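Long-range contact in protein angel homolog 2 (Homo sapiens, PDB 6RW0), which is a CCR4-family enzyme that acts as a 2',3'-cyclic phosphatase and probably also binds the 3' untranslated regions of mRNA: residues L389-L395 / L422-E428. Numbering follows the deposited sequence.
Sequences LKLLARL and LAKFRLE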
loop_
_atom_site.group_PDB
_atom_site.type_symbol
_atom_site.label_atom_id
_atom_site.label_comp_id
_atom_site.label_asym_id
_atom_site.label_seq_id
_atom_site.Cartn_x
_atom_site.Cartn_y
_atom_site.Cartn_z
ATOM N N LEU A 389 -6.152 -4.230 -16.786
ATOM C CA LEU A 389 -5.789 -5.588 -16.346
ATOM C C LEU A 389 -7.084 -6.288 -15.956
ATOM O O LEU A 389 -7.998 -5.620 -15.539
ATOM C CB LEU A 389 -4.872 -5.506 -15.131
ATOM C CG LEU A 389 -3.450 -5.052 -15.406
ATOM C CD1 LEU A 389 -2.743 -4.766 -14.094
ATOM C CD2 LEU A 389 -2.704 -6.091 -16.216
ATOM N N LYS A 390 -7.147 -7.597 -16.119
ATOM C CA LYS A 390 -8.308 -8.379 -15.666
ATOM C C LYS A 390 -7.937 -9.030 -14.339
ATOM O O LYS A 390 -6.874 -9.608 -14.244
ATOM C CB LYS A 390 -8.688 -9.449 -16.688
ATOM C CG LYS A 390 -8.987 -8.911 -18.072
ATOM C CD LYS A 390 -10.398 -8.424 -18.236
ATOM C CE LYS A 390 -10.790 -8.271 -19.694
ATOM N NZ LYS A 390 -10.411 -9.456 -20.504
ATOM N N LEU A 391 -8.784 -8.870 -13.344
ATOM C CA LEU A 391 -8.590 -9.555 -12.073
ATOM C C LEU A 391 -9.123 -10.973 -12.213
ATOM O O LEU A 391 -10.319 -11.172 -12.448
ATOM C CB LEU A 391 -9.322 -8.832 -10.949
ATOM C CG LEU A 391 -9.199 -9.523 -9.593
ATOM C CD1 LEU A 391 -7.768 -9.552 -9.119
ATOM C CD2 LEU A 391 -10.074 -8.818 -8.571
ATOM N N LEU A 392 -8.237 -11.955 -12.080
ATOM C CA LEU A 392 -8.653 -13.347 -12.187
ATOM C C LEU A 392 -9.083 -13.929 -10.846
ATOM O O LEU A 392 -10.041 -14.711 -10.788
ATOM C CB LEU A 392 -7.496 -14.185 -12.732
ATOM C CG LEU A 392 -6.966 -13.848 -14.122
ATOM C CD1 LEU A 392 -5.758 -14.735 -14.444
ATOM C CD2 LEU A 392 -8.068 -14.031 -15.152
ATOM N N ALA A 393 -8.383 -13.581 -9.769
ATOM C CA ALA A 393 -8.642 -14.180 -8.468
ATOM C C ALA A 393 -8.025 -13.317 -7.380
ATOM O O ALA A 393 -7.104 -12.532 -7.622
ATOM C CB ALA A 393 -8.052 -15.591 -8.386
ATOM N N ARG A 394 -8.536 -13.490 -6.163
ATOM C CA ARG A 394 -7.991 -12.815 -4.995
ATOM C C ARG A 394 -8.069 -13.763 -3.807
ATOM O O ARG A 394 -8.905 -14.669 -3.769
ATOM C CB ARG A 394 -8.748 -11.524 -4.676
ATOM C CG ARG A 394 -10.200 -11.747 -4.332
ATOM C CD ARG A 394 -10.962 -10.433 -4.249
ATOM N NE ARG A 394 -12.367 -10.737 -4.016
ATOM C CZ ARG A 394 -13.388 -9.988 -4.407
ATOM N NH1 ARG A 394 -13.187 -8.849 -5.053
ATOM N NH2 ARG A 394 -14.622 -10.392 -4.140
ATOM N N LEU A 395 -7.191 -13.543 -2.830
ATOM C CA LEU A 395 -7.157 -14.367 -1.622
ATOM C C LEU A 395 -8.043 -13.705 -0.575
ATOM O O LEU A 395 -7.718 -12.626 -0.072
ATOM C CB LEU A 395 -5.735 -14.502 -1.093
ATOM C CG LEU A 395 -5.583 -15.442 0.111
ATOM C CD1 LEU A 395 -5.843 -16.858 -0.354
ATOM C CD2 LEU A 395 -4.224 -15.311 0.752
ATOM N N LEU A 422 -3.428 -10.613 -1.774
ATOM C CA LEU A 422 -2.879 -11.347 -2.906
ATOM C C LEU A 422 -3.895 -11.374 -4.026
ATOM O O LEU A 422 -5.070 -11.679 -3.796
ATOM C CB LEU A 422 -2.501 -12.766 -2.477
ATOM C CG LEU A 422 -1.856 -13.688 -3.511
ATOM C CD1 LEU A 422 -0.482 -13.220 -3.972
ATOM C CD2 LEU A 422 -1.768 -15.112 -2.921
ATOM N N ALA A 423 -3.432 -11.078 -5.240
ATOM C CA ALA A 423 -4.279 -11.051 -6.417
ATOM C C ALA A 423 -3.564 -11.724 -7.573
ATOM O O ALA A 423 -2.335 -11.661 -7.681
ATOM C CB ALA A 423 -4.585 -9.612 -6.828
ATOM N N LYS A 424 -4.348 -12.317 -8.469
ATOM C CA LYS A 424 -3.836 -12.795 -9.747
ATOM C C LYS A 424 -4.477 -11.987 -10.866
ATOM O O LYS A 424 -5.708 -11.875 -10.925
ATOM C CB LYS A 424 -4.099 -14.278 -9.977
ATOM C CG LYS A 424 -3.416 -14.765 -11.255
ATOM C CD LYS A 424 -3.213 -16.273 -11.288
ATOM C CE LYS A 424 -3.510 -16.819 -12.675
ATOM N NZ LYS A 424 -2.936 -18.169 -12.894
ATOM N N PHE A 425 -3.637 -11.458 -11.738
ATOM C CA PHE A 425 -4.067 -10.588 -12.847
ATOM C C PHE A 425 -3.759 -11.222 -14.202
ATOM O O PHE A 425 -2.882 -12.042 -14.294
ATOM C CB PHE A 425 -3.334 -9.247 -12.800
ATOM C CG PHE A 425 -3.669 -8.387 -11.613
ATOM C CD1 PHE A 425 -4.897 -7.773 -11.492
ATOM C CD2 PHE A 425 -2.735 -8.183 -10.622
ATOM C CE1 PHE A 425 -5.190 -6.991 -10.391
ATOM C CE2 PHE A 425 -3.036 -7.407 -9.525
ATOM C CZ PHE A 425 -4.256 -6.808 -9.414
ATOM N N ARG A 426 -4.500 -10.795 -15.210
ATOM C CA ARG A 426 -4.267 -11.198 -16.603
ATOM C C ARG A 426 -4.066 -9.938 -17.447
ATOM O O ARG A 426 -4.894 -9.065 -17.381
ATOM C CB ARG A 426 -5.461 -11.966 -17.174
ATOM C CG ARG A 426 -5.341 -12.210 -18.669
ATOM C CD ARG A 426 -6.133 -13.418 -19.124
ATOM N NE ARG A 426 -5.650 -14.627 -18.510
ATOM C CZ ARG A 426 -6.383 -15.713 -18.337
ATOM N NH1 ARG A 426 -7.611 -15.752 -18.802
ATOM N NH2 ARG A 426 -5.889 -16.756 -17.714
ATOM N N LEU A 427 -2.992 -9.865 -18.213
ATOM C CA LEU A 427 -2.829 -8.804 -19.213
ATOM C C LEU A 427 -3.151 -9.468 -20.554
ATOM O O LEU A 427 -2.436 -10.366 -20.926
ATOM C CB LEU A 427 -1.396 -8.291 -19.178
ATOM C CG LEU A 427 -1.042 -7.328 -20.300
ATOM C CD1 LEU A 427 -1.930 -6.109 -20.262
ATOM C CD2 LEU A 427 0.419 -6.949 -20.227
ATOM N N GLU A 428 -4.234 -9.068 -21.188
ATOM C CA GLU A 428 -4.592 -9.588 -22.501
ATOM C C GLU A 428 -3.692 -8.964 -23.560
ATOM O O GLU A 428 -3.450 -7.754 -23.549
ATOM C CB GLU A 428 -6.043 -9.244 -22.829
ATOM C CG GLU A 428 -7.051 -9.775 -21.840
ATOM C CD GLU A 428 -7.392 -11.231 -22.070
ATOM O OE1 GLU A 428 -6.735 -11.882 -22.914
ATOM O OE2 GLU A 428 -8.329 -11.718 -21.405
#
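A classic beta bulge interrupts the antiparallel pairing of 390-395 with 422-428, neighbouring strands in one of the two large sheets of this DNase I-like fold. Start at Lys390, in a hydrogen-bonded pair with Arg426: Lys390 N gives to Arg426 O at 3.0 Å, and Arg426 N returns to Lys390 O at 2.8 Å. Then the register slips by one, as Leu392 and Ala393 both face Lys424. Lys424 O accepts from Leu392 N at 2.8 Å and, weakly, from Ala393 N at 3.4 Å, while Lys424 N gives to Ala393 O at 2.9 Å. Leu395 N to Leu422 O, 3.0 Å, finishes the set. The outward edges are used too: Ala423 and Phe425 bond through their backbones to strand 49-58, Leu392 to Ile23 and Arg394 to Glu21. On one face Leu391 CD1 packs against Ala423 CB and Phe425 CE1, 3.9 Å from each. On the other, Arg426 NE salt-bridges Asp51, and Leu392 CD1 lies over the guanidinium, 3.8 Å from Arg426 NH2. Arg394 NE forms a salt bridge with Glu21 OE1, and Arg394 NH1 a hydrogen bond to Val339 O. Back at the start, Lys390 NZ and Glu428 OE2 form a salt bridge at 3.2 Å, weak as a hydrogen bond.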